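Local coordinates for Lmo2445 protein (Listeria monocytogenes EGD-e, PDB 5HZL), which is of unknown function but, as a secreted, calcium-binding internalin-like leucine-rich-repeat protein, may serve in recognising other proteins, at residues Glu27-Ala32 with Leu62-Glu67; Thr55-Pro60 with Ile81-Trp86; Leu182-Glu187 with Ile225-Asp230; Pro208-Lys213 with Phe294-Thr299; Gly215-Val220 with Thr264-Gly269. All coordinates share one frame; numbering follows the deposited sequence.

Contact 1 (Glu27-Ala32 with Leu62-Glu67); sequences EAIAEA and LGLTGE. With CA (calcium ion), chain B.
Leu-64 lays its two methyls against Ile-29, CD2 standing 3.7 Å from Ile-29 CG1 with CD1 only slightly farther off. Ile-29 CG1 lies beside its own backbone N and anti to the carbonyl carbon (chi1 -65°), which turns this branch out of the helix toward the leucine, and the two side chains meet at a slant. The same Leu-64 CD2 also meets Ala-28 CB, at 3.9 Å, so one methyl group sits against two successive residues of the helix. Ala-28 has a second neighbour in Leu-62, CB to CB 4.3 Å. One turn later Ala-32 CB faces Leu-62 CD1 at a similar range. Small alanines at 28 and 32 let the leucines lie against the helix. Helix 27-36 belongs to the N-terminal, EF-hand-related cap found in internalins, and here it lies on the turn that follows the first strand of the leucine-rich repeats. Asn-88 holds that turn through its OD1, which accepts from the backbone N of both Leu-62 and Leu-64. No hydrogen bond joins the two segments themselves; their union is entirely apolar. Two glutamates, Glu-27 and Glu-31, one turn apart, project from another side of the helix and reach a calcium ion: Glu-27 gives OE2 at 2.6 Å from the metal, whereas Glu-31 binds with both oxygens, the nearer being OE2 at 2.4 Å.

Contact 2 (Thr55-Pro60 with Ile81-Trp86); sequences TAIPLP and IELAIW
Trp-86 has its CG between the backbone N and the carbonyl carbon (chi1 49°), and with chi2 at -91° the indole lies beneath Pro-60, while Leu-83 carries CG anti to the backbone N, chi2 then bringing CD1 to Ile-57. Both pairs belong to the parallel sheet of a leucine-rich-repeat domain: strands 56-58 and 82-84 are its first two, successive in the chain and linked by a crossover through helix 66-70. Ile-57 N donates to Glu-82 O at 2.8 Å, Ala-84 N to Ile-57 O at 2.9 Å, and Leu-59 N to Ala-84 O, so the bonds alternate between the two strands as parallel pairing requires. Before the strands Ile-81 N also binds Thr-55 O. Ile-57 and Leu-83 share the buried face, where Leu-83 CD1 meets Ile-57 CB at 3.8 Å; branched aliphatic groups suit this repeat interior. Leu-59 and Ile-85 continue it, and Asn-88 ND2 donates to the carbonyl of each, as the consensus asparagine of leucine-rich repeats does. On the other face Ala-56 lies beside Glu-82, and Pro-58 beside Ala-84. Proline is tolerated at 58 because its nitrogen takes no part in the pairing, Ile-57 and Leu-59 supplying the donors. Past the strand ends a CH-pi contact forms: Pro-60 CB lies 3.6 Å from the centroid of the six-membered ring of Trp-86, 16° off its normal.

Contact 3 (Leu182-Glu187 with Ile225-Asp230); sequences LISIPE and IYQALD. With CA (calcium ion), chain D.
Ser-184 is the first residue of segment 182-187 to meet segment 225-230, its CA lying 3.4 Å from Gln-227 OE1; its own hydroxyl is hydrogen-bonded to the carbonyl O of Ile-161. Next comes Ile-185, whose backbone N donates to Gln-227 OE1 at 2.7 Å (152° at the hydrogen), approaching from 31° out of the amide's carbonyl plane. Gln-227 is long enough to span this gap: extended beyond CG, it runs beside Ile-185 with the two side chains pointing opposite ways, and Ile-185 CD1 comes within 4.0 Å of Gln-227 CB. Here a late turn of the leucine-rich repeats, ahead of their final strand 197-199, meets helix 223-227 of the C-terminal domain, so a side-chain amide joins two domains through a main-chain NH. Pro-186, at the N-cap of helix 187-191, centres an inverse gamma turn that brings Glu-187 to face the second segment. Its side chain crosses Asp-230 at about a right angle, carboxylate planes 45° apart, with Glu-187 OE1 2.7 Å from Asp-230 OD2. Glu-187 OE2 binds a calcium ion at 2.6 Å, together with Glu-163. Asp-230 has been seen as a ligand at this site, but here its OD2 stays 3.6 Å from the calcium, beyond bonding distance.

Contact 4 (Pro208-Lys213 with Phe294-Thr299); sequences PPTTIK and FPVTIT
Ile-212 packs against both Val-296 and Ile-298, and this is the compact side of the pairing. Its CG1 sits between the backbone N and the carbonyl carbon (chi1 65°), a placement that sets it 3.9 Å from Val-296 CG1 and 4.0 Å from Ile-298 CG1. Beta-branched aliphatic residues belong on this face, since branching at CB suits the extended backbone and covers the neighbouring strand. The opposite face is polar and more open: Thr-211 and Thr-297 stand side by side, pointing the same way, and Thr-297 OG1 is hydrogen-bonded to Glu-274. Near the end of the modelled chain the methyl carbons CG2 of Thr-211 and Thr-299 meet at 3.9 Å, while exposed Lys-213 extends its aliphatic chain past Thr-299. Between the faces runs regular parallel backbone pairing. Thr-210 N donates to Pro-295 O, Thr-297 N to Thr-210 O, Ile-212 N to Thr-297 O at 3.1 Å, and Thr-299 N to Ile-212 O at 3.0 Å. Pro-209 and Pro-295 pack CB to CB; Pro-209 N lies outside this pattern, but the preceding donor would fall at Pro-295, whose CD faces Pro-208 O at 4.1 Å. A parallel first-to-last strand pair is consistent with the immunoglobulin-like E-set assignment of this domain. Strand 203-212 is the edge of the mixed sheet; strand 290-298 lies inside it, bonded on its other flank to antiparallel strand 273-281, while Leu-218 and Thr-267 cover the aliphatic face.

Contact 5 (Gly215-Val220 with Thr264-Gly269); sequences GENLKV and TIETAG
Ile-265 N donates to Leu-218 O at 2.8 Å, an almost straight bond (170° at the hydrogen). It stands next to the antiparallel, non-hydrogen-bonded pair Lys-219 and Thr-264, where the small sheet of strands 219-221 and 262-264 in the Lmo2445-like C-terminal domain gives way to loop. Thr-267 takes over where the regular pairing stops. Its OG1, set between the backbone N and the carbonyl carbon (chi1 59°), accepts from Leu-218 N at 3.1 Å and gives a weak bond to Glu-216 O, so a single hydroxyl binds main-chain groups on both sides of Asn-217. Threonine fits this place because its hydroxyl can both donate and accept. Glu-266, at the centre of an inverse gamma turn, brings Thr-267 round to this point. Further in, Leu-218 and Ile-265 lie side by side, CD2 of the leucine 3.8 Å from CD1 of the isoleucine, and both rest on Leu-277 of strand 273-281. On the outer side Asn-217 CB approaches the oxygen end of the Ile-265 carbonyl, 3.4 Å from O. The Lys-219 chain, extended beyond CG, runs beside Thr-264, whose OG1 is 3.5 Å from both CG and CE.

In the fold
The five contacts follow the elongated chain from cap to C-terminal domain. Contacts 1 and 2 adjoin, centres about 12 Å apart: Ala-32 CB lies 3.4 Å from Leu-59 CD2, so the cap helix rests on the end of the first repeat strand. About 35 Å separates the centres of contacts 2 and 3, a span filled by the intervening repeats. Contact 3 joins these repeats to the domain that houses contacts 4 and 5, whose centres are about 10 Å apart. Contact 5 is nested within the loop closed by contact 4, and their shared core includes Val-296 CG2 at 3.6 Å from Leu-218 CD2. Calcium binds at contacts 1 and 3, whose centres lie about 40 Å apart.

Contact 1 (Glu27-Ala32 with Leu62-Glu67)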
# COMPACT_ATOMS: atom_id res chain seq x y z
N GLU A 27 5.95 -27.06 4.05
CA GLU A 27 5.08 -27.71 5.05
C GLU A 27 3.68 -27.08 5.21
O GLU A 27 2.66 -27.73 4.91
CB GLU A 27 5.79 -27.77 6.42
CG GLU A 27 4.97 -28.45 7.53
CD GLU A 27 5.67 -28.47 8.88
OE1 GLU A 27 6.87 -28.10 8.99
OE2 GLU A 27 5.00 -28.87 9.85
N ALA A 28 3.68 -25.82 5.65
CA ALA A 28 2.45 -25.06 5.89
C ALA A 28 1.48 -25.03 4.71
O ALA A 28 0.28 -25.19 4.91
CB ALA A 28 2.82 -23.64 6.28
N ILE A 29 2.01 -24.81 3.51
CA ILE A 29 1.18 -24.73 2.31
C ILE A 29 0.61 -26.10 1.96
O ILE A 29 -0.58 -26.21 1.67
CB ILE A 29 1.95 -24.08 1.14
CG1 ILE A 29 2.25 -22.60 1.50
CG2 ILE A 29 1.15 -24.15 -0.16
CD1 ILE A 29 3.04 -21.81 0.49
N ALA A 30 1.44 -27.14 2.01
CA ALA A 30 0.97 -28.50 1.71
C ALA A 30 -0.10 -28.98 2.71
O ALA A 30 -1.03 -29.69 2.33
CB ALA A 30 2.13 -29.47 1.66
N GLU A 31 0.04 -28.59 3.97
CA GLU A 31 -0.96 -28.97 5.00
C GLU A 31 -2.25 -28.22 4.76
O GLU A 31 -3.31 -28.76 4.99
CB GLU A 31 -0.46 -28.68 6.40
CG GLU A 31 0.67 -29.60 6.83
CD GLU A 31 1.23 -29.23 8.19
OE1 GLU A 31 1.29 -28.02 8.54
OE2 GLU A 31 1.63 -30.16 8.93
N ALA A 32 -2.14 -26.98 4.30
CA ALA A 32 -3.32 -26.17 3.99
C ALA A 32 -4.06 -26.78 2.80
O ALA A 32 -5.29 -26.91 2.85
CB ALA A 32 -2.93 -24.73 3.71
N LEU A 62 -0.11 -18.10 8.61
CA LEU A 62 0.78 -19.30 8.59
C LEU A 62 2.27 -18.95 8.54
O LEU A 62 3.10 -19.81 8.24
CB LEU A 62 0.43 -20.22 7.41
CG LEU A 62 -0.97 -20.81 7.34
CD1 LEU A 62 -1.22 -21.47 5.99
CD2 LEU A 62 -1.22 -21.77 8.49
N GLY A 63 2.63 -17.71 8.83
CA GLY A 63 4.03 -17.32 8.82
C GLY A 63 4.73 -17.40 7.47
O GLY A 63 5.96 -17.38 7.42
N LEU A 64 3.95 -17.42 6.39
CA LEU A 64 4.50 -17.53 5.04
C LEU A 64 5.19 -16.26 4.51
O LEU A 64 4.73 -15.15 4.74
CB LEU A 64 3.38 -17.91 4.06
CG LEU A 64 2.57 -19.18 4.32
CD1 LEU A 64 1.42 -19.30 3.33
CD2 LEU A 64 3.44 -20.40 4.23
N THR A 65 6.28 -16.47 3.78
CA THR A 65 7.05 -15.42 3.14
C THR A 65 6.68 -15.46 1.67
O THR A 65 5.95 -16.35 1.25
CB THR A 65 8.56 -15.69 3.26
OG1 THR A 65 8.87 -16.94 2.64
CG2 THR A 65 8.98 -15.74 4.70
N GLY A 66 7.17 -14.50 0.88
CA GLY A 66 6.94 -14.46 -0.58
C GLY A 66 7.48 -15.73 -1.23
O GLY A 66 6.80 -16.32 -2.07
N GLU A 67 8.71 -16.12 -0.86
CA GLU A 67 9.35 -17.36 -1.34
C GLU A 67 8.45 -18.57 -1.14
O GLU A 67 8.29 -19.38 -2.04
CB GLU A 67 10.63 -17.64 -0.54
CG GLU A 67 11.92 -17.00 -1.04
CD GLU A 67 12.53 -17.75 -2.21
OE1 GLU A 67 13.77 -17.71 -2.37
OE2 GLU A 67 11.79 -18.43 -2.96
CA CA B . 2.55 -28.78 10.69

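Contact 2 (Thr55-Pro60 with Ile81-Trp86)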
# COMPACT_ATOMS: atom_id res chain seq x y z
N THR A 55 -12.09 -23.42 -4.98
CA THR A 55 -12.63 -22.11 -5.34
C THR A 55 -11.92 -20.99 -4.58
O THR A 55 -12.10 -19.82 -4.89
CB THR A 55 -14.13 -21.99 -4.99
OG1 THR A 55 -14.32 -22.24 -3.59
CG2 THR A 55 -14.97 -22.97 -5.78
N ALA A 56 -11.13 -21.37 -3.58
CA ALA A 56 -10.40 -20.43 -2.75
C ALA A 56 -9.08 -21.03 -2.26
O ALA A 56 -8.94 -22.26 -2.17
CB ALA A 56 -11.26 -20.02 -1.56
N ILE A 57 -8.12 -20.16 -1.95
CA ILE A 57 -6.81 -20.57 -1.44
C ILE A 57 -6.71 -20.01 -0.01
O ILE A 57 -6.33 -18.86 0.17
CB ILE A 57 -5.63 -20.05 -2.30
CG1 ILE A 57 -5.82 -20.39 -3.79
CG2 ILE A 57 -4.32 -20.61 -1.77
CD1 ILE A 57 -5.87 -21.86 -4.12
N PRO A 58 -7.07 -20.82 1.00
CA PRO A 58 -7.01 -20.35 2.38
C PRO A 58 -5.65 -20.57 3.03
O PRO A 58 -5.38 -21.64 3.56
CB PRO A 58 -8.08 -21.19 3.06
CG PRO A 58 -8.05 -22.48 2.33
CD PRO A 58 -7.65 -22.17 0.91
N LEU A 59 -4.83 -19.52 3.00
CA LEU A 59 -3.51 -19.53 3.60
C LEU A 59 -3.29 -18.41 4.62
O LEU A 59 -2.19 -17.88 4.71
CB LEU A 59 -2.48 -19.39 2.49
CG LEU A 59 -2.43 -20.50 1.46
CD1 LEU A 59 -1.39 -20.16 0.42
CD2 LEU A 59 -2.10 -21.82 2.12
N PRO A 60 -4.34 -18.04 5.40
CA PRO A 60 -4.05 -16.96 6.34
C PRO A 60 -3.32 -17.41 7.58
O PRO A 60 -3.44 -18.55 8.00
CB PRO A 60 -5.44 -16.48 6.76
CG PRO A 60 -6.26 -17.69 6.67
CD PRO A 60 -5.76 -18.42 5.45
N ILE A 81 -11.05 -18.45 -7.19
CA ILE A 81 -11.40 -17.04 -7.37
C ILE A 81 -10.96 -16.15 -6.21
O ILE A 81 -11.05 -14.94 -6.33
CB ILE A 81 -12.90 -16.80 -7.67
CG1 ILE A 81 -13.81 -17.18 -6.49
CG2 ILE A 81 -13.31 -17.55 -8.94
CD1 ILE A 81 -15.27 -16.80 -6.71
N GLU A 82 -10.49 -16.74 -5.12
CA GLU A 82 -10.07 -15.98 -3.95
C GLU A 82 -8.75 -16.46 -3.36
O GLU A 82 -8.53 -17.65 -3.21
CB GLU A 82 -11.15 -16.12 -2.87
CG GLU A 82 -10.82 -15.50 -1.51
CD GLU A 82 -11.92 -15.71 -0.47
OE1 GLU A 82 -11.61 -16.31 0.59
OE2 GLU A 82 -13.10 -15.34 -0.72
N LEU A 83 -7.89 -15.51 -3.02
CA LEU A 83 -6.60 -15.77 -2.39
C LEU A 83 -6.65 -15.12 -0.99
O LEU A 83 -6.74 -13.90 -0.90
CB LEU A 83 -5.46 -15.17 -3.20
CG LEU A 83 -4.08 -15.33 -2.58
CD1 LEU A 83 -3.75 -16.79 -2.31
CD2 LEU A 83 -3.04 -14.68 -3.47
N ALA A 84 -6.58 -15.93 0.06
CA ALA A 84 -6.60 -15.47 1.45
C ALA A 84 -5.20 -15.64 2.06
O ALA A 84 -4.81 -16.76 2.42
CB ALA A 84 -7.62 -16.28 2.23
N ILE A 85 -4.45 -14.54 2.18
CA ILE A 85 -3.09 -14.57 2.72
C ILE A 85 -2.83 -13.56 3.84
O ILE A 85 -1.69 -13.19 4.10
CB ILE A 85 -2.03 -14.37 1.60
CG1 ILE A 85 -2.29 -13.08 0.83
CG2 ILE A 85 -2.02 -15.55 0.65
CD1 ILE A 85 -1.27 -12.79 -0.25
N TRP A 86 -3.89 -13.16 4.54
CA TRP A 86 -3.76 -12.20 5.64
C TRP A 86 -3.04 -12.77 6.87
O TRP A 86 -3.09 -13.95 7.11
CB TRP A 86 -5.12 -11.60 6.01
CG TRP A 86 -6.27 -12.57 6.21
CD1 TRP A 86 -7.15 -12.99 5.26
CD2 TRP A 86 -6.68 -13.18 7.43
NE1 TRP A 86 -8.06 -13.85 5.81
CE2 TRP A 86 -7.81 -13.98 7.14
CE3 TRP A 86 -6.19 -13.15 8.75
CZ2 TRP A 86 -8.47 -14.74 8.12
CZ3 TRP A 86 -6.86 -13.91 9.73
CH2 TRP A 86 -7.98 -14.69 9.40

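Contact 3 (Leu182-Glu187 with Ile225-Asp230)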
# COMPACT_ATOMS: atom_id res chain seq x y z
N LEU A 182 1.80 9.66 2.78
CA LEU A 182 1.95 10.36 1.51
C LEU A 182 2.07 11.88 1.70
O LEU A 182 1.42 12.44 2.58
CB LEU A 182 0.76 10.02 0.62
CG LEU A 182 0.65 8.54 0.24
CD1 LEU A 182 -0.69 8.23 -0.42
CD2 LEU A 182 1.83 8.16 -0.64
N ILE A 183 2.88 12.53 0.86
CA ILE A 183 3.09 13.98 0.91
C ILE A 183 2.47 14.65 -0.31
O ILE A 183 2.70 15.82 -0.58
CB ILE A 183 4.60 14.34 0.95
CG1 ILE A 183 5.30 14.00 -0.38
CG2 ILE A 183 5.25 13.62 2.12
CD1 ILE A 183 6.72 14.49 -0.48
N SER A 184 1.66 13.89 -1.01
CA SER A 184 1.06 14.33 -2.24
C SER A 184 -0.29 13.67 -2.38
O SER A 184 -0.57 12.68 -1.70
CB SER A 184 2.01 13.88 -3.34
OG SER A 184 1.50 14.09 -4.64
N ILE A 185 -1.12 14.20 -3.28
CA ILE A 185 -2.44 13.67 -3.52
C ILE A 185 -2.58 13.16 -4.96
O ILE A 185 -2.11 13.81 -5.90
CB ILE A 185 -3.52 14.77 -3.32
CG1 ILE A 185 -3.44 15.35 -1.90
CG2 ILE A 185 -4.94 14.24 -3.59
CD1 ILE A 185 -4.48 16.43 -1.61
N PRO A 186 -3.22 11.97 -5.14
CA PRO A 186 -3.49 11.48 -6.49
C PRO A 186 -4.73 12.27 -6.98
O PRO A 186 -5.85 11.78 -6.91
CB PRO A 186 -3.80 10.00 -6.28
CG PRO A 186 -4.29 9.91 -4.89
CD PRO A 186 -3.61 10.99 -4.12
N GLU A 187 -4.50 13.49 -7.45
CA GLU A 187 -5.58 14.37 -7.88
C GLU A 187 -6.54 13.88 -8.95
O GLU A 187 -7.75 13.93 -8.75
CB GLU A 187 -5.05 15.74 -8.32
CG GLU A 187 -4.48 16.56 -7.18
CD GLU A 187 -4.17 17.98 -7.59
OE1 GLU A 187 -4.20 18.85 -6.70
OE2 GLU A 187 -3.92 18.24 -8.80
N ILE A 225 0.12 20.39 0.87
CA ILE A 225 -0.35 21.71 1.33
C ILE A 225 -1.06 22.50 0.22
O ILE A 225 -2.12 23.08 0.44
CB ILE A 225 0.82 22.55 1.90
CG1 ILE A 225 1.34 21.92 3.19
CG2 ILE A 225 0.38 23.98 2.20
CD1 ILE A 225 2.58 22.58 3.76
N TYR A 226 -0.47 22.49 -0.96
CA TYR A 226 -1.02 23.23 -2.08
C TYR A 226 -2.13 22.49 -2.81
O TYR A 226 -3.13 23.09 -3.18
CB TYR A 226 0.13 23.61 -3.01
CG TYR A 226 1.21 24.40 -2.31
CD1 TYR A 226 2.22 23.76 -1.60
CD2 TYR A 226 1.22 25.79 -2.35
CE1 TYR A 226 3.21 24.48 -0.96
CE2 TYR A 226 2.21 26.53 -1.72
CZ TYR A 226 3.20 25.86 -1.02
OH TYR A 226 4.20 26.56 -0.39
N GLN A 227 -1.97 21.19 -3.01
CA GLN A 227 -2.97 20.36 -3.70
C GLN A 227 -4.30 20.32 -2.94
O GLN A 227 -5.36 20.23 -3.56
CB GLN A 227 -2.43 18.95 -3.89
CG GLN A 227 -1.24 18.91 -4.83
CD GLN A 227 -0.59 17.54 -4.92
OE1 GLN A 227 -0.51 16.79 -3.95
NE2 GLN A 227 -0.10 17.21 -6.10
N ALA A 228 -4.24 20.41 -1.62
CA ALA A 228 -5.45 20.41 -0.78
C ALA A 228 -6.46 21.46 -1.25
O ALA A 228 -7.67 21.24 -1.15
CB ALA A 228 -5.08 20.65 0.68
N LEU A 229 -5.95 22.58 -1.77
CA LEU A 229 -6.78 23.68 -2.27
C LEU A 229 -7.70 23.30 -3.42
O LEU A 229 -8.72 23.95 -3.62
CB LEU A 229 -5.91 24.88 -2.64
CG LEU A 229 -5.12 25.45 -1.45
CD1 LEU A 229 -4.18 26.55 -1.90
CD2 LEU A 229 -6.05 25.94 -0.35
N ASP A 230 -7.37 22.24 -4.15
CA ASP A 230 -8.21 21.75 -5.25
C ASP A 230 -9.41 20.94 -4.71
O ASP A 230 -10.19 20.39 -5.50
CB ASP A 230 -7.38 20.91 -6.23
CG ASP A 230 -6.27 21.71 -6.91
OD1 ASP A 230 -6.25 22.95 -6.80
OD2 ASP A 230 -5.43 21.10 -7.58
CA CA D . -2.54 20.23 -9.62

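Contact 4 (Pro208-Lys213 with Phe294-Thr299)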
# COMPACT_ATOMS: atom_id res chain seq x y z
N PRO A 208 13.48 13.23 6.12
CA PRO A 208 14.85 12.95 6.56
C PRO A 208 15.41 14.15 7.34
O PRO A 208 15.01 15.27 7.07
CB PRO A 208 15.60 12.72 5.24
CG PRO A 208 14.55 12.20 4.31
CD PRO A 208 13.27 12.87 4.70
N PRO A 209 16.32 13.92 8.29
CA PRO A 209 16.85 15.07 9.05
C PRO A 209 17.80 15.91 8.21
O PRO A 209 18.41 15.38 7.28
CB PRO A 209 17.59 14.40 10.22
CG PRO A 209 17.99 13.07 9.71
CD PRO A 209 17.01 12.66 8.64
N THR A 210 17.92 17.19 8.53
CA THR A 210 18.83 18.09 7.81
C THR A 210 19.45 19.11 8.77
O THR A 210 19.05 19.20 9.92
CB THR A 210 18.11 18.81 6.64
OG1 THR A 210 19.07 19.49 5.82
CG2 THR A 210 17.04 19.79 7.15
N THR A 211 20.43 19.86 8.28
CA THR A 211 21.15 20.86 9.07
C THR A 211 21.10 22.24 8.41
O THR A 211 21.15 22.34 7.18
CB THR A 211 22.64 20.44 9.23
OG1 THR A 211 22.72 19.17 9.89
CG2 THR A 211 23.45 21.45 10.05
N ILE A 212 20.98 23.29 9.22
CA ILE A 212 20.96 24.68 8.74
C ILE A 212 21.73 25.55 9.73
O ILE A 212 21.94 25.14 10.87
CB ILE A 212 19.52 25.24 8.57
CG1 ILE A 212 18.79 25.33 9.93
CG2 ILE A 212 18.74 24.39 7.58
CD1 ILE A 212 17.43 26.00 9.84
N LYS A 213 22.15 26.75 9.32
CA LYS A 213 22.88 27.63 10.24
C LYS A 213 21.92 28.54 11.01
O LYS A 213 20.86 28.90 10.50
CB LYS A 213 23.99 28.42 9.52
CG LYS A 213 24.89 29.15 10.51
CD LYS A 213 26.17 29.73 9.92
CE LYS A 213 27.01 30.30 11.05
NZ LYS A 213 28.30 30.87 10.57
N PHE A 294 9.84 17.58 10.52
CA PHE A 294 11.11 17.91 9.89
C PHE A 294 12.16 18.01 10.99
O PHE A 294 12.21 19.03 11.67
CB PHE A 294 10.97 19.23 9.14
CG PHE A 294 9.82 19.24 8.17
CD1 PHE A 294 9.97 18.73 6.89
CD2 PHE A 294 8.58 19.73 8.55
CE1 PHE A 294 8.91 18.72 6.00
CE2 PHE A 294 7.52 19.73 7.66
CZ PHE A 294 7.68 19.22 6.38
N PRO A 295 12.97 16.95 11.20
CA PRO A 295 14.02 17.04 12.22
C PRO A 295 15.11 17.99 11.72
O PRO A 295 15.60 17.85 10.60
CB PRO A 295 14.55 15.60 12.33
CG PRO A 295 13.55 14.75 11.63
CD PRO A 295 12.90 15.61 10.60
N VAL A 296 15.47 18.97 12.55
CA VAL A 296 16.47 19.95 12.17
C VAL A 296 17.50 20.23 13.26
O VAL A 296 17.17 20.25 14.45
CB VAL A 296 15.79 21.28 11.78
CG1 VAL A 296 16.82 22.36 11.42
CG2 VAL A 296 14.84 21.06 10.61
N THR A 297 18.74 20.42 12.83
CA THR A 297 19.86 20.75 13.70
C THR A 297 20.31 22.12 13.26
O THR A 297 20.69 22.30 12.10
CB THR A 297 21.01 19.74 13.56
OG1 THR A 297 20.52 18.44 13.88
CG2 THR A 297 22.17 20.11 14.49
N ILE A 298 20.24 23.09 14.17
CA ILE A 298 20.64 24.46 13.89
C ILE A 298 22.03 24.67 14.51
O ILE A 298 22.22 24.35 15.69
CB ILE A 298 19.62 25.45 14.48
CG1 ILE A 298 18.23 25.17 13.92
CG2 ILE A 298 19.99 26.88 14.15
CD1 ILE A 298 17.14 26.05 14.49
N THR A 299 22.98 25.19 13.72
CA THR A 299 24.35 25.47 14.19
C THR A 299 24.43 26.95 14.62
O THR A 299 25.52 27.53 14.76
CB THR A 299 25.44 25.13 13.13
OG1 THR A 299 25.30 25.99 11.98
CG2 THR A 299 25.37 23.65 12.68

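Contact 5 (Gly215-Val220 with Thr264-Gly269)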
# COMPACT_ATOMS: atom_id res chain seq x y z
N GLY A 215 20.03 31.35 12.01
CA GLY A 215 19.65 32.57 11.29
C GLY A 215 18.90 32.30 9.99
O GLY A 215 18.02 33.07 9.62
N GLU A 216 19.24 31.22 9.29
CA GLU A 216 18.57 30.84 8.04
C GLU A 216 17.18 30.29 8.34
O GLU A 216 16.90 29.92 9.49
CB GLU A 216 19.32 29.70 7.31
CG GLU A 216 20.77 29.94 6.89
CD GLU A 216 21.43 28.70 6.26
OE1 GLU A 216 20.77 27.64 6.12
OE2 GLU A 216 22.63 28.77 5.90
N ASN A 217 16.31 30.24 7.34
CA ASN A 217 15.01 29.63 7.56
C ASN A 217 14.64 28.58 6.49
O ASN A 217 14.66 28.82 5.29
CB ASN A 217 13.89 30.59 8.05
CG ASN A 217 13.62 31.73 7.13
OD1 ASN A 217 13.94 31.69 5.96
ND2 ASN A 217 12.96 32.76 7.66
N LEU A 218 14.33 27.40 7.01
CA LEU A 218 14.03 26.17 6.28
C LEU A 218 12.92 26.13 5.23
O LEU A 218 11.78 26.52 5.50
CB LEU A 218 13.67 25.12 7.35
CG LEU A 218 13.59 23.66 6.95
CD1 LEU A 218 14.98 23.15 6.64
CD2 LEU A 218 12.96 22.89 8.10
N LYS A 219 13.26 25.60 4.04
CA LYS A 219 12.33 25.45 2.92
C LYS A 219 12.11 23.97 2.66
O LYS A 219 13.02 23.28 2.21
CB LYS A 219 12.87 26.15 1.68
CG LYS A 219 13.07 27.62 1.94
CD LYS A 219 13.40 28.48 0.73
CE LYS A 219 13.49 29.93 1.22
NZ LYS A 219 13.70 30.96 0.18
N VAL A 220 10.90 23.51 2.92
CA VAL A 220 10.53 22.09 2.76
C VAL A 220 9.60 21.82 1.56
O VAL A 220 8.83 22.71 1.18
CB VAL A 220 9.86 21.57 4.05
CG1 VAL A 220 10.85 21.65 5.20
CG2 VAL A 220 8.60 22.36 4.40
N THR A 264 8.15 27.64 3.07
CA THR A 264 9.18 28.19 3.95
C THR A 264 8.64 28.29 5.36
O THR A 264 7.51 28.76 5.54
CB THR A 264 9.59 29.60 3.48
OG1 THR A 264 10.09 29.51 2.15
CG2 THR A 264 10.68 30.20 4.36
N ILE A 265 9.42 27.84 6.35
CA ILE A 265 9.00 27.94 7.75
C ILE A 265 10.02 28.79 8.50
O ILE A 265 11.23 28.57 8.42
CB ILE A 265 8.69 26.56 8.39
CG1 ILE A 265 9.91 25.69 8.60
CG2 ILE A 265 7.68 25.81 7.53
CD1 ILE A 265 9.55 24.31 9.14
N GLU A 266 9.47 29.78 9.22
CA GLU A 266 10.22 30.78 9.97
C GLU A 266 11.10 30.25 11.11
O GLU A 266 10.75 30.39 12.28
CB GLU A 266 9.24 31.82 10.56
CG GLU A 266 8.28 32.54 9.60
CD GLU A 266 8.96 33.54 8.68
OE1 GLU A 266 10.00 33.21 8.07
OE2 GLU A 266 8.43 34.66 8.55
N THR A 267 12.25 29.67 10.77
CA THR A 267 13.18 29.15 11.79
C THR A 267 14.36 30.09 12.06
O THR A 267 15.31 29.72 12.75
CB THR A 267 13.73 27.78 11.37
OG1 THR A 267 14.40 27.89 10.12
CG2 THR A 267 12.61 26.76 11.25
N ALA A 268 14.30 31.31 11.52
CA ALA A 268 15.39 32.28 11.69
C ALA A 268 15.59 32.71 13.15
O ALA A 268 16.72 32.97 13.57
CB ALA A 268 15.16 33.50 10.80
N GLY A 269 14.49 32.79 13.90
CA GLY A 269 14.54 33.20 15.30
C GLY A 269 14.91 32.10 16.29
O GLY A 269 15.12 32.38 17.46